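Local coordinates for protein C-glycoside 3-oxidase (Microbacterium trichothecenolyticum, PDB 7DVE) that oxidises the C3 hydroxyl of the sugar in C-glycosides such as isoorientin and mangiferin, using bound FAD and passing electrons to oxygen to give hydrogen peroxide, at residues E71-R76 and D391-P396; I141-E146 and M451-D456; E179-V184 and K424-P429. One frame throughout, in Å; residues are numbered along the deposited sequence.

Contact 1. Residues E71-R76 and D391-P396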
loop_
_atom_site.group_PDB
_atom_site.type_symbol
_atom_site.label_atom_id
_atom_site.label_comp_id
_atom_site.label_asym_id
_atom_site.label_seq_id
_atom_site.Cartn_x
_atom_site.Cartn_y
_atom_site.Cartn_z
ATOM N N GLU A 71 -12.142 10.017 -4.303
ATOM C CA GLU A 71 -12.691 9.782 -2.970
ATOM C C GLU A 71 -14.011 9.005 -2.967
ATOM O O GLU A 71 -14.824 9.172 -2.057
ATOM C CB GLU A 71 -12.834 11.110 -2.233
ATOM C CG GLU A 71 -11.468 11.591 -1.790
ATOM C CD GLU A 71 -11.442 12.990 -1.239
ATOM O OE1 GLU A 71 -12.508 13.622 -1.104
ATOM O OE2 GLU A 71 -10.335 13.454 -0.930
ATOM N N GLY A 72 -14.242 8.153 -3.958
ATOM C CA GLY A 72 -15.231 7.112 -3.828
ATOM C C GLY A 72 -16.573 7.411 -4.463
ATOM O O GLY A 72 -16.736 8.362 -5.239
ATOM N N PRO A 73 -17.576 6.602 -4.113
ATOM C CA PRO A 73 -18.838 6.628 -4.873
ATOM C C PRO A 73 -19.541 7.968 -4.812
ATOM O O PRO A 73 -20.150 8.388 -5.802
ATOM C CB PRO A 73 -19.669 5.510 -4.228
ATOM C CG PRO A 73 -19.070 5.283 -2.899
ATOM C CD PRO A 73 -17.629 5.701 -2.947
ATOM N N HIS A 74 -19.443 8.670 -3.687
ATOM C CA HIS A 74 -20.023 10.000 -3.534
ATOM C C HIS A 74 -18.901 11.023 -3.713
ATOM O O HIS A 74 -18.302 11.517 -2.752
ATOM C CB HIS A 74 -20.703 10.115 -2.176
ATOM C CG HIS A 74 -21.277 8.819 -1.685
ATOM N ND1 HIS A 74 -22.312 8.169 -2.328
ATOM C CD2 HIS A 74 -20.936 8.035 -0.634
ATOM C CE1 HIS A 74 -22.595 7.050 -1.682
ATOM N NE2 HIS A 74 -21.773 6.945 -0.652
ATOM N N ALA A 75 -18.609 11.336 -4.988
ATOM C CA ALA A 75 -17.536 12.271 -5.315
ATOM C C ALA A 75 -17.726 12.917 -6.685
ATOM O O ALA A 75 -16.745 13.338 -7.308
ATOM C CB ALA A 75 -16.170 11.579 -5.271
ATOM N N ARG A 76 -18.960 13.000 -7.170
ATOM C CA ARG A 76 -19.227 13.581 -8.475
ATOM C C ARG A 76 -20.026 14.872 -8.333
ATOM O O ARG A 76 -20.183 15.401 -7.228
ATOM C CB ARG A 76 -19.976 12.588 -9.363
ATOM N N ASP A 391 -22.688 -1.116 -0.427
ATOM C CA ASP A 391 -21.978 0.143 -0.293
ATOM C C ASP A 391 -22.350 1.045 -1.471
ATOM O O ASP A 391 -23.268 0.744 -2.241
ATOM C CB ASP A 391 -20.477 -0.115 -0.150
ATOM C CG ASP A 391 -19.823 -0.638 -1.425
ATOM O OD1 ASP A 391 -20.477 -0.697 -2.492
ATOM O OD2 ASP A 391 -18.619 -1.001 -1.347
ATOM N N GLY A 392 -21.633 2.160 -1.629
ATOM C CA GLY A 392 -21.957 3.113 -2.676
ATOM C C GLY A 392 -21.762 2.586 -4.079
ATOM O O GLY A 392 -22.285 3.180 -5.027
ATOM N N TYR A 393 -21.019 1.488 -4.230
ATOM C CA TYR A 393 -20.839 0.777 -5.494
ATOM C C TYR A 393 -21.822 -0.383 -5.685
ATOM O O TYR A 393 -21.796 -1.043 -6.735
ATOM C CB TYR A 393 -19.401 0.246 -5.583
ATOM C CG TYR A 393 -18.330 1.321 -5.630
ATOM C CD1 TYR A 393 -18.100 2.040 -6.789
ATOM C CD2 TYR A 393 -17.550 1.610 -4.518
ATOM C CE1 TYR A 393 -17.127 3.018 -6.842
ATOM C CE2 TYR A 393 -16.568 2.587 -4.565
ATOM C CZ TYR A 393 -16.360 3.283 -5.733
ATOM O OH TYR A 393 -15.391 4.257 -5.821
ATOM N N GLY A 394 -22.680 -0.655 -4.701
ATOM C CA GLY A 394 -23.586 -1.786 -4.784
ATOM C C GLY A 394 -22.973 -3.138 -4.502
ATOM O O GLY A 394 -23.582 -4.160 -4.841
ATOM N N MET A 395 -21.878 -3.179 -3.947
ATOM C CA MET A 395 -21.088 -4.298 -3.465
ATOM C C MET A 395 -21.465 -4.585 -2.023
ATOM O O MET A 395 -21.887 -3.675 -1.306
ATOM C CB MET A 395 -19.596 -3.971 -3.569
ATOM C CG MET A 395 -19.038 -3.962 -4.993
ATOM S SD MET A 395 -19.595 -5.311 -6.064
ATOM C CE MET A 395 -18.433 -6.603 -5.631
ATOM N N PRO A 396 -21.354 -5.838 -1.579
ATOM C CA PRO A 396 -21.867 -6.185 -0.245
ATOM C C PRO A 396 -21.182 -5.368 0.834
ATOM O O PRO A 396 -19.950 -5.261 0.868
ATOM C CB PRO A 396 -21.569 -7.682 -0.109
ATOM C CG PRO A 396 -21.257 -8.174 -1.466
ATOM C CD PRO A 396 -21.075 -7.021 -2.408
#
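P73 lies over one face of the Y393 ring in a CH-pi contact: its CB stands 4.2 Å from the ring centroid and 8° off the ring normal, almost directly above the centre. The proline CD drops toward the rim, 3.7 Å from Y393 CE2, and the two side chains cross at about a right angle. On the turn side, P73 CG packs 3.6 Å from G392 CA, where a CB would collide with the proline, a geometric reason for glycine. H74 adds a looser touch, its CE1 4.1 Å from G392 CA. Y393 OH reaches G72 CA at 3.5 Å, and its hydrogen bond goes to S119 OG, beside the FAD-binding S118. The phenol comes from a type I beta turn, D391 to G394, that joins strands 389-390 and 396-401 of this GMC oxidoreductase. With CG anti to the carbonyl carbon (chi1 -64°), the Y393 ring leaves this turn on the side where P73 lies. D391 OD1 accepts Y393 N at 2.8 Å, an Asx turn within the beta turn, and also M395 N at 3.2 Å, the two amides coming from opposite faces of the carboxylate plane, while OD2 bonds to Q279. An alanine at Y393 would probably deprive P73 of the aromatic face beneath it and S119 of its hydroxyl partner. Y98 of strand 98-99 touches both P73 and Y393; the Y393 side chain lies about 6 Å from the bound FAD.

Contact 2. Residues I141-E146 and M451-D456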
loop_
_atom_site.group_PDB
_atom_site.type_symbol
_atom_site.label_atom_id
_atom_site.label_comp_id
_atom_site.label_asym_id
_atom_site.label_seq_id
_atom_site.Cartn_x
_atom_site.Cartn_y
_atom_site.Cartn_z
ATOM N N ILE A 141 8.363 -13.694 5.503
ATOM C CA ILE A 141 7.673 -14.951 5.227
ATOM C C ILE A 141 8.729 -16.058 5.136
ATOM O O ILE A 141 9.562 -16.087 4.224
ATOM C CB ILE A 141 6.810 -14.856 3.965
ATOM C CG1 ILE A 141 5.712 -13.805 4.183
ATOM C CG2 ILE A 141 6.165 -16.181 3.691
ATOM C CD1 ILE A 141 5.183 -13.147 2.924
ATOM N N GLY A 142 8.697 -16.972 6.103
ATOM C CA GLY A 142 9.803 -17.894 6.278
ATOM C C GLY A 142 9.928 -18.913 5.164
ATOM O O GLY A 142 11.041 -19.236 4.733
ATOM N N PHE A 143 8.803 -19.461 4.695
ATOM C CA PHE A 143 8.919 -20.457 3.635
ATOM C C PHE A 143 9.403 -19.841 2.332
ATOM O O PHE A 143 9.918 -20.564 1.476
ATOM C CB PHE A 143 7.608 -21.222 3.419
ATOM C CG PHE A 143 6.385 -20.360 3.223
ATOM C CD1 PHE A 143 6.066 -19.845 1.972
ATOM C CD2 PHE A 143 5.522 -20.116 4.285
ATOM C CE1 PHE A 143 4.919 -19.079 1.785
ATOM C CE2 PHE A 143 4.367 -19.347 4.106
ATOM C CZ PHE A 143 4.066 -18.828 2.858
ATOM N N LEU A 144 9.263 -18.528 2.171
ATOM C CA LEU A 144 9.881 -17.847 1.047
ATOM C C LEU A 144 11.323 -17.468 1.334
ATOM O O LEU A 144 12.137 -17.471 0.413
ATOM C CB LEU A 144 9.076 -16.597 0.672
ATOM C CG LEU A 144 7.700 -16.904 0.079
ATOM C CD1 LEU A 144 7.043 -15.634 -0.402
ATOM C CD2 LEU A 144 7.802 -17.949 -1.051
ATOM N N ASP A 145 11.650 -17.157 2.597
ATOM C CA ASP A 145 13.004 -16.755 2.967
ATOM C C ASP A 145 13.988 -17.920 2.925
ATOM O O ASP A 145 15.171 -17.718 2.628
ATOM C CB ASP A 145 13.006 -16.131 4.363
ATOM C CG ASP A 145 14.088 -15.063 4.525
ATOM O OD1 ASP A 145 14.666 -14.647 3.505
ATOM O OD2 ASP A 145 14.375 -14.641 5.663
ATOM N N GLU A 146 13.528 -19.137 3.224
ATOM C CA GLU A 146 14.442 -20.270 3.316
ATOM C C GLU A 146 15.036 -20.636 1.964
ATOM O O GLU A 146 16.186 -21.078 1.898
ATOM C CB GLU A 146 13.731 -21.482 3.933
ATOM C CG GLU A 146 12.519 -21.984 3.139
ATOM C CD GLU A 146 11.719 -23.078 3.859
ATOM O OE1 GLU A 146 12.189 -23.587 4.904
ATOM O OE2 GLU A 146 10.607 -23.412 3.383
ATOM N N MET A 451 -1.401 -15.772 2.098
ATOM C CA MET A 451 -0.814 -16.942 1.477
ATOM C C MET A 451 -0.338 -17.913 2.550
ATOM O O MET A 451 0.054 -17.510 3.650
ATOM C CB MET A 451 0.346 -16.530 0.559
ATOM C CG MET A 451 1.630 -16.139 1.283
ATOM S SD MET A 451 3.072 -16.125 0.187
ATOM C CE MET A 451 2.336 -15.689 -1.391
ATOM N N GLY A 452 -0.401 -19.211 2.231
ATOM C CA GLY A 452 0.099 -20.230 3.123
ATOM C C GLY A 452 0.704 -21.369 2.329
ATOM O O GLY A 452 0.590 -21.431 1.096
ATOM N N LEU A 453 1.356 -22.281 3.048
ATOM C CA LEU A 453 2.035 -23.363 2.348
ATOM C C LEU A 453 1.061 -24.442 1.884
ATOM O O LEU A 453 1.334 -25.132 0.896
ATOM C CB LEU A 453 3.111 -23.972 3.246
ATOM C CG LEU A 453 4.561 -23.804 2.821
ATOM C CD1 LEU A 453 5.458 -24.651 3.721
ATOM C CD2 LEU A 453 4.722 -24.182 1.356
ATOM N N ALA A 454 -0.073 -24.594 2.573
ATOM C CA ALA A 454 -1.002 -25.689 2.327
ATOM C C ALA A 454 -2.435 -25.196 2.455
ATOM O O ALA A 454 -2.714 -24.204 3.128
ATOM C CB ALA A 454 -0.777 -26.842 3.305
ATOM N N ASP A 455 -3.350 -25.907 1.801
ATOM C CA ASP A 455 -4.787 -25.637 1.912
ATOM C C ASP A 455 -5.300 -26.247 3.216
ATOM O O ASP A 455 -5.977 -27.278 3.237
ATOM C CB ASP A 455 -5.534 -26.203 0.703
ATOM C CG ASP A 455 -7.053 -26.018 0.796
ATOM O OD1 ASP A 455 -7.522 -25.374 1.746
ATOM O OD2 ASP A 455 -7.780 -26.502 -0.096
ATOM N N ASP A 456 -4.996 -25.591 4.334
ATOM C CA ASP A 456 -5.380 -26.143 5.630
ATOM C C ASP A 456 -6.434 -25.307 6.366
ATOM O O ASP A 456 -6.640 -25.507 7.568
ATOM C CB ASP A 456 -4.138 -26.327 6.503
ATOM C CG ASP A 456 -3.460 -25.008 6.840
ATOM O OD1 ASP A 456 -3.928 -23.935 6.391
ATOM O OD2 ASP A 456 -2.448 -25.050 7.564
#
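F143 meets L453 and M451 through different parts of its ring, and no hydrogen bond crosses between the segments. The aliphatic-aromatic component is a CH-pi contact: L453 CG lies 4.3 Å from the F143 ring centroid, 25° off the normal, displaced toward the rim where F143 CG is its nearest ring atom at 3.9 Å. These two side chains run antiparallel alongside one another. The other face of the ring carries I141 CG2 from the same segment, 3.5 Å above the plane, so the phenyl is sandwiched between two aliphatic groups.

The sulfur component is a Met-aromatic contact at the ring edge. M451 SD is 3.8 Å from F143 CE1 and 5.0 Å from the F143 centroid, at 77° to the normal, which excludes a position over the face. F143 CB points toward 451-456, and CG, set between the backbone N and the carbonyl carbon (chi1 52°), carries the ring in between I141 and L453 with its edge at M451.

Purely apolar packing completes the set, with L144 CD1 4.0 Å from M451 SD. Here the short helix 142-145, preceded by I141 at its N-cap position, meets the loop that follows strand 427-436. L496 of helix 490-510 touches I141, L144 and M451, continuing the apolar packing onto that helix, and backbone hydrogen bonds of M451 with V480 and of G452 with C461 also hold the loop.

With only carbon and sulfur meeting across the interface, cohesion between the segments probably rests mainly on dispersion and shape, and neighbours on both faces and at the edge are likely to restrict the ring's rotation.

Contact 3. Residues E179-V184 and K424-P429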
loop_
_atom_site.group_PDB
_atom_site.type_symbol
_atom_site.label_atom_id
_atom_site.label_comp_id
_atom_site.label_asym_id
_atom_site.label_seq_id
_atom_site.Cartn_x
_atom_site.Cartn_y
_atom_site.Cartn_z
ATOM N N GLU A 179 22.607 10.890 11.515
ATOM C CA GLU A 179 23.730 11.064 12.438
ATOM C C GLU A 179 23.254 11.092 13.885
ATOM O O GLU A 179 23.799 10.393 14.761
ATOM C CB GLU A 179 24.443 12.373 12.116
ATOM C CG GLU A 179 25.919 12.308 11.923
ATOM C CD GLU A 179 26.467 13.675 11.514
ATOM O OE1 GLU A 179 27.691 13.777 11.228
ATOM O OE2 GLU A 179 25.671 14.646 11.509
ATOM N N ARG A 180 22.247 11.925 14.158
ATOM C CA ARG A 180 21.782 12.091 15.527
ATOM C C ARG A 180 21.170 10.801 16.064
ATOM O O ARG A 180 21.357 10.464 17.239
ATOM C CB ARG A 180 20.803 13.255 15.592
ATOM C CG ARG A 180 21.518 14.582 15.529
ATOM C CD ARG A 180 20.566 15.744 15.375
ATOM N NE ARG A 180 21.278 16.907 14.869
ATOM C CZ ARG A 180 20.900 18.159 15.070
ATOM N NH1 ARG A 180 19.784 18.446 15.728
ATOM N NH2 ARG A 180 21.655 19.149 14.599
ATOM N N LEU A 181 20.465 10.047 15.217
ATOM C CA LEU A 181 19.887 8.783 15.674
ATOM C C LEU A 181 20.971 7.743 15.910
ATOM O O LEU A 181 20.959 7.040 16.927
ATOM C CB LEU A 181 18.870 8.274 14.657
ATOM C CG LEU A 181 17.646 9.173 14.552
ATOM C CD1 LEU A 181 16.673 8.570 13.573
ATOM C CD2 LEU A 181 17.020 9.339 15.930
ATOM N N ALA A 182 21.923 7.630 14.979
ATOM C CA ALA A 182 23.014 6.678 15.142
ATOM C C ALA A 182 23.757 6.929 16.439
ATOM O O ALA A 182 24.229 5.984 17.074
ATOM C CB ALA A 182 23.969 6.763 13.944
ATOM N N ALA A 183 23.862 8.192 16.852
ATOM C CA ALA A 183 24.539 8.507 18.111
ATOM C C ALA A 183 23.971 7.715 19.286
ATOM O O ALA A 183 24.720 7.279 20.165
ATOM C CB ALA A 183 24.430 10.006 18.404
ATOM N N VAL A 184 22.653 7.542 19.335
ATOM C CA VAL A 184 21.978 6.895 20.457
ATOM C C VAL A 184 21.511 5.485 20.095
ATOM O O VAL A 184 20.641 4.943 20.762
ATOM C CB VAL A 184 20.791 7.735 20.971
ATOM C CG1 VAL A 184 21.237 9.115 21.429
ATOM C CG2 VAL A 184 19.713 7.854 19.893
ATOM N N LYS A 424 13.661 13.002 21.012
ATOM C CA LYS A 424 14.549 13.833 21.830
ATOM C C LYS A 424 15.991 13.800 21.317
ATOM O O LYS A 424 16.735 14.774 21.472
ATOM C CB LYS A 424 14.518 13.370 23.287
ATOM C CG LYS A 424 13.333 13.838 24.108
ATOM C CD LYS A 424 13.428 13.188 25.497
ATOM C CE LYS A 424 12.384 13.686 26.470
ATOM N NZ LYS A 424 12.327 12.755 27.667
ATOM N N ALA A 425 16.409 12.690 20.714
ATOM C CA ALA A 425 17.754 12.630 20.167
ATOM C C ALA A 425 17.941 13.548 18.971
ATOM O O ALA A 425 19.081 13.791 18.570
ATOM C CB ALA A 425 18.091 11.189 19.772
ATOM N N ILE A 426 16.860 14.064 18.394
ATOM C CA ILE A 426 16.943 14.832 17.150
ATOM C C ILE A 426 16.721 16.312 17.423
ATOM O O ILE A 426 17.257 17.170 16.718
ATOM C CB ILE A 426 15.919 14.312 16.121
ATOM C CG1 ILE A 426 16.268 12.914 15.661
ATOM C CG2 ILE A 426 15.831 15.219 14.929
ATOM C CD1 ILE A 426 15.146 12.283 14.893
ATOM N N GLY A 427 15.905 16.616 18.423
ATOM C CA GLY A 427 15.537 17.997 18.671
ATOM C C GLY A 427 14.604 18.144 19.853
ATOM O O GLY A 427 14.491 17.251 20.696
ATOM N N ASP A 428 13.950 19.301 19.911
ATOM C CA ASP A 428 13.029 19.593 20.986
ATOM C C ASP A 428 11.612 19.256 20.553
ATOM O O ASP A 428 11.128 19.795 19.548
ATOM C CB ASP A 428 13.138 21.052 21.410
ATOM C CG ASP A 428 14.571 21.438 21.762
ATOM O OD1 ASP A 428 15.081 20.928 22.782
ATOM O OD2 ASP A 428 15.184 22.248 21.029
ATOM N N PRO A 429 10.942 18.348 21.252
ATOM C CA PRO A 429 9.603 17.923 20.827
ATOM C C PRO A 429 8.617 19.084 20.829
ATOM O O PRO A 429 8.710 19.996 21.647
ATOM C CB PRO A 429 9.225 16.867 21.869
ATOM C CG PRO A 429 10.580 16.364 22.439
ATOM C CD PRO A 429 11.494 17.547 22.366
#
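L181 and I426 pack where the end of helix 176-183 meets the turn between helix 406-424 and strand 427-436, a strand of the antiparallel sheet in this GMC oxidoreductase. The tight part is apolar and buried: L181 CD2 approaches I426 CD1 at 3.6 Å and I426 CG1 at 3.7 Å, the two side chains crossing at a slant. V345 of strand 341-347 touches both residues, while V305 and M307 of strand 300-307 also touch I426, which places the pair against the sheet. The looser side is formed by V184 and A425, both partly exposed. Their nearest methyls, V184 CG2 and A425 CB, meet at 3.7 Å, and L181 CD2 stays 4.4 Å from A425 CB.

R180, also partly exposed, supplies the polar component. Its CB passes 3.5 Å from A425 O, and the chain runs extended from CG to NE, carrying the guanidinium past A425 to the I426 carbonyl. NH1 is shared: it donates to R308 O, just after strand 300-307, and, across the contact, to I426 O. The R180 NH1 to I426 O distance is 3.0 Å with an N-H...O angle of 145°, the oxygen lying 9° from the guanidinium plane.

How the contacts relate
From the N terminus, the chain leaves helix 60-69 into the first segment of contact 1, passes helix 142-145 in contact 2 and then helix 176-183 in contact 3. Contact 1 closes first, at 391-396, while the other two loops are still open, so it crosses both. Contact 3 closes next, at 424-429, wholly within the span of contact 2, which closes last at 451-456. The three do not touch. The centres of contacts 1 and 3 are 45 Å apart, on opposite sides of the chain's centre. Contact 1 joins surface loops near FAD, contact 2 a short helix to a late loop, and contact 3 a helix to the link leading into strand 427-436 of the antiparallel sheet.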